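Local coordinates for protein tannase (Fusobacterium nucleatum subsp. nucleatum ATCC 25586, PDB 6YQ4) that probably hydrolyses the ester bonds of gallotannins as an alpha/beta-hydrolase-type tannase, a detoxifying activity, and binds a magnesium ion, at residues A[143-146]-A[147-151]. Residues are numbered along the deposited sequence; the frame is centred on the assembly and turned at random.
Sequences VRYL and YLNDE. With MG (magnesium ion), chain E.
The C-terminal end of helix 134-148 leads into the magnesium-binding loop, and Y145 and N149 meet at this junction. ND2 of N149 sits over the centre of one face of the Y145 ring, 3.3 Å above its plane. Ring and amide planes are 49° apart. The same ND2 donates to Y145 O at 3.0 Å. The backbone N of N149 also donates to Y145 O, at 3.2 Å, from the opposite face of the carbonyl plane. Y145 CG is anti to its own N (chi1 178°), which turns the ring back toward the C-terminal side of CB, where its face meets ND2. L8 O takes a further bond from ND2, and F10 N donates to N149 OD1, so the N-terminal segment is tied to this helix end.

Two residues earlier, V143 CG1 lies alongside the Y147 ring, 3.5 Å from CE2. The Y147 hydroxyl bonds to D199 O. D150, next after N149, chelates magnesium through its O (2.5 Å) and OD2 (2.4 Å); M153 O and G155 O complete the protein ligands. A157 N donates to D150 OD2.

N149 thus has both amide atoms satisfied. These bonds probably restrict rotation of its side chain, immediately before metal ligand D150.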
loop_
_atom_site.group_PDB
_atom_site.type_symbol
_atom_site.label_atom_id
_atom_site.label_comp_id
_atom_site.label_asym_id
_atom_site.label_seq_id
_atom_site.Cartn_x
_atom_site.Cartn_y
_atom_site.Cartn_z
ATOM N N VAL A 143 0.161 -15.037 -7.662
ATOM C CA VAL A 143 0.831 -14.739 -8.931
ATOM C C VAL A 143 1.416 -16.005 -9.533
ATOM O O VAL A 143 1.264 -16.275 -10.733
ATOM C CB VAL A 143 1.921 -13.665 -8.735
ATOM C CG1 VAL A 143 2.745 -13.479 -10.027
ATOM C CG2 VAL A 143 1.304 -12.361 -8.362
ATOM N N ARG A 144 2.095 -16.800 -8.715
ATOM C CA ARG A 144 2.703 -18.019 -9.231
ATOM C C ARG A 144 1.645 -18.940 -9.825
ATOM O O ARG A 144 1.860 -19.546 -10.881
ATOM C CB ARG A 144 3.493 -18.701 -8.114
ATOM C CG ARG A 144 4.621 -17.822 -7.613
ATOM C CD ARG A 144 5.473 -18.486 -6.566
ATOM N NE ARG A 144 6.740 -17.787 -6.376
ATOM C CZ ARG A 144 7.911 -18.230 -6.818
ATOM N NH1 ARG A 144 7.995 -19.376 -7.481
ATOM N NH2 ARG A 144 9.004 -17.533 -6.582
ATOM N N TYR A 145 0.483 -19.026 -9.170
ATOM C CA TYR A 145 -0.664 -19.739 -9.726
ATOM C C TYR A 145 -1.057 -19.186 -11.090
ATOM O O TYR A 145 -1.340 -19.952 -12.019
ATOM C CB TYR A 145 -1.845 -19.647 -8.755
ATOM C CG TYR A 145 -3.110 -20.315 -9.238
ATOM C CD1 TYR A 145 -3.434 -21.611 -8.828
ATOM C CD2 TYR A 145 -3.986 -19.649 -10.093
ATOM C CE1 TYR A 145 -4.574 -22.226 -9.269
ATOM C CE2 TYR A 145 -5.135 -20.257 -10.536
ATOM C CZ TYR A 145 -5.429 -21.548 -10.120
ATOM O OH TYR A 145 -6.575 -22.158 -10.573
ATOM N N LEU A 146 -1.105 -17.859 -11.224
ATOM C CA LEU A 146 -1.418 -17.253 -12.517
ATOM C C LEU A 146 -0.430 -17.669 -13.595
ATOM O O LEU A 146 -0.840 -17.985 -14.718
ATOM C CB LEU A 146 -1.449 -15.738 -12.399
ATOM C CG LEU A 146 -2.545 -15.193 -11.488
ATOM C CD1 LEU A 146 -2.592 -13.673 -11.609
ATOM C CD2 LEU A 146 -3.867 -15.808 -11.846
ATOM N N TYR A 147 0.876 -17.673 -13.282
ATOM C CA TYR A 147 1.875 -18.063 -14.285
ATOM C C TYR A 147 1.757 -19.536 -14.649
ATOM O O TYR A 147 1.806 -19.893 -15.831
ATOM C CB TYR A 147 3.294 -17.760 -13.784
ATOM C CG TYR A 147 3.712 -16.325 -14.023
ATOM C CD1 TYR A 147 3.939 -15.848 -15.316
ATOM C CD2 TYR A 147 3.853 -15.436 -12.963
ATOM C CE1 TYR A 147 4.313 -14.524 -15.542
ATOM C CE2 TYR A 147 4.231 -14.110 -13.175
ATOM C CZ TYR A 147 4.457 -13.659 -14.464
ATOM O OH TYR A 147 4.822 -12.345 -14.655
ATOM N N LEU A 148 1.596 -20.405 -13.641
ATOM C CA LEU A 148 1.467 -21.839 -13.884
ATOM C C LEU A 148 0.319 -22.159 -14.831
ATOM O O LEU A 148 0.409 -23.109 -15.620
ATOM C CB LEU A 148 1.281 -22.571 -12.556
ATOM C CG LEU A 148 1.295 -24.103 -12.653
ATOM C CD1 LEU A 148 2.411 -24.726 -11.839
ATOM C CD2 LEU A 148 -0.036 -24.662 -12.203
ATOM N N ASN A 149 -0.760 -21.382 -14.783
ATOM C CA ASN A 149 -1.945 -21.639 -15.591
ATOM C C ASN A 149 -2.081 -20.685 -16.757
ATOM O O ASN A 149 -3.176 -20.571 -17.313
ATOM C CB ASN A 149 -3.207 -21.537 -14.743
ATOM C CG ASN A 149 -3.316 -22.629 -13.743
ATOM O OD1 ASN A 149 -3.610 -23.768 -14.089
ATOM N ND2 ASN A 149 -3.094 -22.298 -12.486
ATOM N N ASP A 150 -1.013 -19.964 -17.112
ATOM C CA ASP A 150 -1.124 -18.962 -18.170
ATOM C C ASP A 150 -1.570 -19.592 -19.483
ATOM O O ASP A 150 -2.433 -19.043 -20.180
ATOM C CB ASP A 150 0.211 -18.230 -18.342
ATOM C CG ASP A 150 0.090 -16.970 -19.194
ATOM O OD1 ASP A 150 1.141 -16.440 -19.627
ATOM O OD2 ASP A 150 -1.049 -16.511 -19.428
ATOM N N GLU A 151 -1.020 -20.761 -19.820
ATOM C CA GLU A 151 -1.251 -21.314 -21.149
ATOM C C GLU A 151 -2.689 -21.767 -21.323
ATOM O O GLU A 151 -3.200 -21.783 -22.446
ATOM C CB GLU A 151 -0.287 -22.463 -21.419
ATOM C CG GLU A 151 1.163 -21.980 -21.535
ATOM C CD GLU A 151 2.156 -23.109 -21.774
ATOM O OE1 GLU A 151 1.740 -24.294 -21.759
ATOM O OE2 GLU A 151 3.352 -22.808 -21.988
HETATM MG MG MG E . -3.150 -16.674 -20.637
#